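Local coordinates for AxyAgu115A (Amphibacillus xylanus NBRC 15112, PDB 6NPS), which probably acts as a family GH115 alpha-glucuronidase, a glycoside hydrolase that removes glucuronic acid side groups from arabinoglucuronoxylan, at residues M40-L45 with P138-S143; R33-K38 with Y125-L130. The protein carries 3 engineered substitutions. All coordinates share one frame; numbering follows the deposited sequence.

Contact 1. Residues M40-L45 with P138-S143; sequences MHDVEL and PLVDWS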
# COMPACT_ATOMS: atom_id res chain seq x y z
N MET A 40 36.48 50.23 4.76
CA MET A 40 37.34 50.72 3.68
C MET A 40 37.35 49.76 2.51
O MET A 40 37.43 50.19 1.35
CB MET A 40 38.77 50.92 4.16
CG MET A 40 38.90 52.05 5.18
SD MET A 40 40.61 52.57 5.48
CE MET A 40 41.50 51.06 5.07
N HIS A 41 37.27 48.46 2.79
CA HIS A 41 37.16 47.53 1.68
C HIS A 41 35.82 47.69 0.97
O HIS A 41 35.76 47.61 -0.26
CB HIS A 41 37.38 46.09 2.15
CG HIS A 41 37.38 45.12 1.02
ND1 HIS A 41 36.28 44.33 0.72
CD2 HIS A 41 38.29 44.89 0.04
CE1 HIS A 41 36.54 43.62 -0.37
NE2 HIS A 41 37.75 43.94 -0.79
N ASP A 42 34.73 47.95 1.72
CA ASP A 42 33.44 48.25 1.09
C ASP A 42 33.53 49.50 0.20
O ASP A 42 32.97 49.52 -0.90
CB ASP A 42 32.37 48.42 2.17
CG ASP A 42 32.15 47.15 3.04
OD1 ASP A 42 32.72 46.07 2.74
OD2 ASP A 42 31.42 47.25 4.06
N VAL A 43 34.25 50.53 0.65
CA VAL A 43 34.44 51.71 -0.20
C VAL A 43 35.12 51.32 -1.51
O VAL A 43 34.72 51.77 -2.60
CB VAL A 43 35.23 52.79 0.57
CG1 VAL A 43 35.63 53.97 -0.36
CG2 VAL A 43 34.41 53.28 1.80
N GLU A 44 36.16 50.49 -1.43
CA GLU A 44 36.85 50.03 -2.64
C GLU A 44 35.91 49.25 -3.57
O GLU A 44 36.04 49.34 -4.80
CB GLU A 44 38.05 49.17 -2.26
CG GLU A 44 38.82 48.61 -3.45
CD GLU A 44 39.92 47.63 -3.02
OE1 GLU A 44 40.53 47.00 -3.92
OE2 GLU A 44 40.17 47.50 -1.80
N LEU A 45 34.98 48.48 -3.02
CA LEU A 45 34.10 47.72 -3.90
C LEU A 45 33.13 48.62 -4.64
O LEU A 45 32.74 48.31 -5.77
CB LEU A 45 33.32 46.68 -3.12
CG LEU A 45 34.13 45.55 -2.48
CD1 LEU A 45 33.18 44.70 -1.64
CD2 LEU A 45 34.81 44.71 -3.55
N PRO A 138 24.68 43.59 3.99
CA PRO A 138 25.27 42.81 5.10
C PRO A 138 25.84 41.46 4.68
O PRO A 138 26.60 40.85 5.44
CB PRO A 138 24.09 42.59 6.06
CG PRO A 138 23.08 43.59 5.68
CD PRO A 138 23.27 43.96 4.24
N LEU A 139 25.41 40.94 3.55
CA LEU A 139 25.85 39.67 2.98
C LEU A 139 26.97 39.83 1.97
O LEU A 139 27.31 38.86 1.28
CB LEU A 139 24.66 38.95 2.32
CG LEU A 139 23.36 38.97 3.13
CD1 LEU A 139 22.21 38.34 2.35
CD2 LEU A 139 23.59 38.26 4.47
N VAL A 140 27.56 41.03 1.89
CA VAL A 140 28.64 41.28 0.93
C VAL A 140 29.74 40.21 1.02
O VAL A 140 30.18 39.68 -0.00
CB VAL A 140 29.22 42.71 1.13
CG1 VAL A 140 29.71 42.92 2.57
CG2 VAL A 140 30.32 42.97 0.12
N ASP A 141 30.15 39.85 2.22
CA ASP A 141 31.17 38.83 2.38
C ASP A 141 30.58 37.42 2.47
O ASP A 141 31.07 36.50 1.82
CB ASP A 141 32.01 39.13 3.63
CG ASP A 141 32.97 37.99 3.98
OD1 ASP A 141 34.10 37.96 3.43
OD2 ASP A 141 32.60 37.13 4.80
N TRP A 142 29.51 37.26 3.26
CA TRP A 142 28.94 35.95 3.51
C TRP A 142 28.41 35.27 2.25
O TRP A 142 28.63 34.07 2.05
CB TRP A 142 27.83 36.05 4.56
CG TRP A 142 27.35 34.68 4.87
CD1 TRP A 142 26.21 34.08 4.42
CD2 TRP A 142 28.04 33.71 5.65
NE1 TRP A 142 26.15 32.79 4.90
CE2 TRP A 142 27.26 32.54 5.66
CE3 TRP A 142 29.24 33.73 6.37
CZ2 TRP A 142 27.64 31.39 6.35
CZ3 TRP A 142 29.62 32.58 7.07
CH2 TRP A 142 28.82 31.42 7.03
N SER A 143 27.72 36.01 1.38
CA SER A 143 27.10 35.44 0.19
C SER A 143 27.71 35.97 -1.11
O SER A 143 27.20 35.68 -2.20
CB SER A 143 25.59 35.72 0.18
OG SER A 143 24.96 35.20 1.34
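Val140 reaches from the loop 138-143 to helix segment 40-45 with both of its methyl groups, each meeting a different residue one helical turn apart. Its CG2 lies 3.8 Å from CD1 of Leu45, an apolar contact between branch ends in which the two side chains slant across each other. Val140 CG1, the other branch, comes nearest the carboxylate of Asp42, 4.4 Å from Asp42 OD1, a loose approach of a methyl to a charged group and no bond. Chi1 of 56° sets this division: CG2 is anti to the backbone N of Val140, while CG1 sits between that N and the carbonyl carbon. On the helix, Leu45 has CG anti to its own carbonyl carbon (chi1 -66°), which puts its branch end CD1 against Val140. The backbones stay well apart, the CA atoms of Asp42 and Val140 being 8.5 Å from each other, and the area buried between the segments is small, 87 Å². The carboxylate of Asp42, in a buried residue, finds its main partner outside the pair: OD2 forms a salt bridge with Arg207, which would probably favour the charged form. Val140 also packs on Arg207, so the apolar contact and the ion pair share one neighbour. Helix 40-45 is regular here, with Leu45 N bonded to His41 O at 3.0 Å, whereas the loop makes a single turn in which Ser143 N meets Leu139 O at 2.9 Å. Val140 lies between helix 30-47 and helix 195-207, and Leu139 packs on helices 482-494 and 564-596 as well as on Leu204 of helix 195-207.

Contact 2. Residues R33-K38 with Y125-L130; sequences RKIANK and YGLFHL
Chi1 of -65° places CG1 of Ile35 anti to its carbonyl carbon and CG2 anti to its backbone N, and chi2 of -66° folds CD1 round, so that both methyls, CG2 and CD1, come to Phe128. CG2 and CD1 of Ile35 each lie 3.8 Å from Phe128 CZ. The Phe128 ring extends from helix 125-130 to helix 33-38, and the two side chains meet at about a right angle. Ile35 CG2 stands over one face of the Phe128 ring, 4.0 Å from the centroid and shifted toward the rim, a CH-pi contact. Ile35 CG2 also touches CD1 of Leu127 at 4.0 Å, so it is held between an aromatic face and a leucine branch. Helices 30-47 and 120-133 thus form a parallel pair, the short segments running 7° apart with axes 9.6 Å from each other, beside the mixed sheet that holds strands 64-69, 97-106 and 109-117. Tyr67 of strand 64-69 packs on both Ala36 and Leu127, and His129 meets Phe97 and Phe99 of strand 97-106. Leu127 CD1 rests against Ala36, 4.2 Å from Ala36 CB; the CA atoms of Ala36 and Leu127 are 6.6 Å apart. Val39 of helix 30-47 continues the apolar seam against Leu127 and Phe128. Lys38 sets out toward the partner helix, but its chain turns off to a salt bridge with Asp199.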
# COMPACT_ATOMS: atom_id res chain seq x y z
N ARG A 33 38.87 49.53 14.95
CA ARG A 33 39.79 49.74 13.84
C ARG A 33 39.67 48.62 12.80
O ARG A 33 39.66 48.89 11.60
CB ARG A 33 41.22 49.83 14.37
CG ARG A 33 42.06 50.93 13.71
CD ARG A 33 43.07 51.51 14.70
NE ARG A 33 43.73 50.45 15.45
CZ ARG A 33 44.03 50.51 16.75
NH1 ARG A 33 43.71 51.59 17.46
NH2 ARG A 33 44.62 49.48 17.34
N LYS A 34 39.53 47.35 13.26
CA LYS A 34 39.36 46.24 12.31
C LYS A 34 38.06 46.36 11.51
O LYS A 34 38.02 45.97 10.33
CB LYS A 34 39.38 44.90 13.05
CG LYS A 34 40.68 44.62 13.75
CD LYS A 34 40.60 43.33 14.55
CE LYS A 34 41.03 42.13 13.71
NZ LYS A 34 42.16 41.41 14.37
N ILE A 35 36.97 46.80 12.14
CA ILE A 35 35.72 47.00 11.39
C ILE A 35 35.90 48.15 10.40
O ILE A 35 35.45 48.08 9.25
CB ILE A 35 34.56 47.24 12.38
CG1 ILE A 35 34.30 46.00 13.25
CG2 ILE A 35 33.30 47.72 11.66
CD1 ILE A 35 33.80 44.82 12.47
N ALA A 36 36.58 49.23 10.82
CA ALA A 36 36.86 50.36 9.93
C ALA A 36 37.62 49.91 8.68
O ALA A 36 37.31 50.37 7.56
CB ALA A 36 37.65 51.43 10.69
N ASN A 37 38.58 48.99 8.83
CA ASN A 37 39.25 48.41 7.65
C ASN A 37 38.30 47.62 6.76
O ASN A 37 38.47 47.60 5.54
CB ASN A 37 40.41 47.53 8.09
CG ASN A 37 41.57 48.33 8.59
OD1 ASN A 37 41.79 49.47 8.16
ND2 ASN A 37 42.32 47.76 9.53
N LYS A 38 37.32 46.92 7.34
CA LYS A 38 36.33 46.25 6.51
C LYS A 38 35.50 47.25 5.73
O LYS A 38 35.19 47.03 4.56
CB LYS A 38 35.43 45.38 7.39
CG LYS A 38 36.21 44.24 8.07
CD LYS A 38 35.25 43.20 8.63
CE LYS A 38 35.98 42.08 9.37
NZ LYS A 38 36.90 41.29 8.50
N TYR A 125 28.27 49.47 14.66
CA TYR A 125 27.02 49.62 13.91
C TYR A 125 27.01 50.91 13.09
O TYR A 125 26.43 50.94 11.99
CB TYR A 125 25.82 49.61 14.87
CG TYR A 125 25.69 48.30 15.63
CD1 TYR A 125 26.19 47.10 15.10
CD2 TYR A 125 25.04 48.26 16.85
CE1 TYR A 125 26.07 45.89 15.82
CE2 TYR A 125 24.92 47.05 17.57
CZ TYR A 125 25.44 45.89 17.06
OH TYR A 125 25.29 44.74 17.81
N GLY A 126 27.65 51.97 13.59
CA GLY A 126 27.68 53.22 12.85
C GLY A 126 28.59 53.15 11.63
O GLY A 126 28.27 53.70 10.57
N LEU A 127 29.74 52.49 11.78
CA LEU A 127 30.60 52.19 10.64
C LEU A 127 29.85 51.41 9.56
O LEU A 127 29.85 51.78 8.39
CB LEU A 127 31.84 51.44 11.10
CG LEU A 127 32.83 52.39 11.78
CD1 LEU A 127 33.88 51.59 12.53
CD2 LEU A 127 33.50 53.37 10.79
N PHE A 128 29.16 50.34 9.95
CA PHE A 128 28.42 49.60 8.95
C PHE A 128 27.22 50.39 8.42
O PHE A 128 26.73 50.09 7.33
CB PHE A 128 27.98 48.26 9.54
CG PHE A 128 29.10 47.24 9.63
CD1 PHE A 128 30.07 47.14 8.63
CD2 PHE A 128 29.17 46.36 10.72
CE1 PHE A 128 31.08 46.15 8.69
CE2 PHE A 128 30.17 45.38 10.79
CZ PHE A 128 31.12 45.28 9.76
N HIS A 129 26.73 51.39 9.16
CA HIS A 129 25.72 52.28 8.60
C HIS A 129 26.28 53.03 7.40
O HIS A 129 25.59 53.22 6.39
CB HIS A 129 25.22 53.25 9.68
CG HIS A 129 23.97 53.97 9.31
ND1 HIS A 129 22.72 53.38 9.36
CD2 HIS A 129 23.76 55.26 8.93
CE1 HIS A 129 21.80 54.27 9.01
NE2 HIS A 129 22.41 55.41 8.73
N LEU A 130 27.55 53.46 7.47
CA LEU A 130 28.16 54.05 6.28
C LEU A 130 28.13 53.06 5.12
O LEU A 130 27.74 53.39 4.00
CB LEU A 130 29.60 54.50 6.58
CG LEU A 130 30.42 54.89 5.34
CD1 LEU A 130 29.68 55.96 4.45
CD2 LEU A 130 31.83 55.41 5.74

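From the N terminus, helix 30-47 supplies the first segment of both contacts, 33-38 and then 40-45. The chain next runs through strands 64-69, 97-106 and 109-117, which belong to one mixed sheet, before helix 120-133 returns beside the earlier helix and contact 2 closes its loop of 86 residues. A little further on, the loop after helix 120-133 brings 138-143 against the later turns of helix 30-47, closing contact 1 over 92 residues. The segments alternate along the chain, so the two closures cross. Their centres are 11 Å apart: contact 2 joins helix to helix, and contact 1 adds the loop that leads on to strand 152-155.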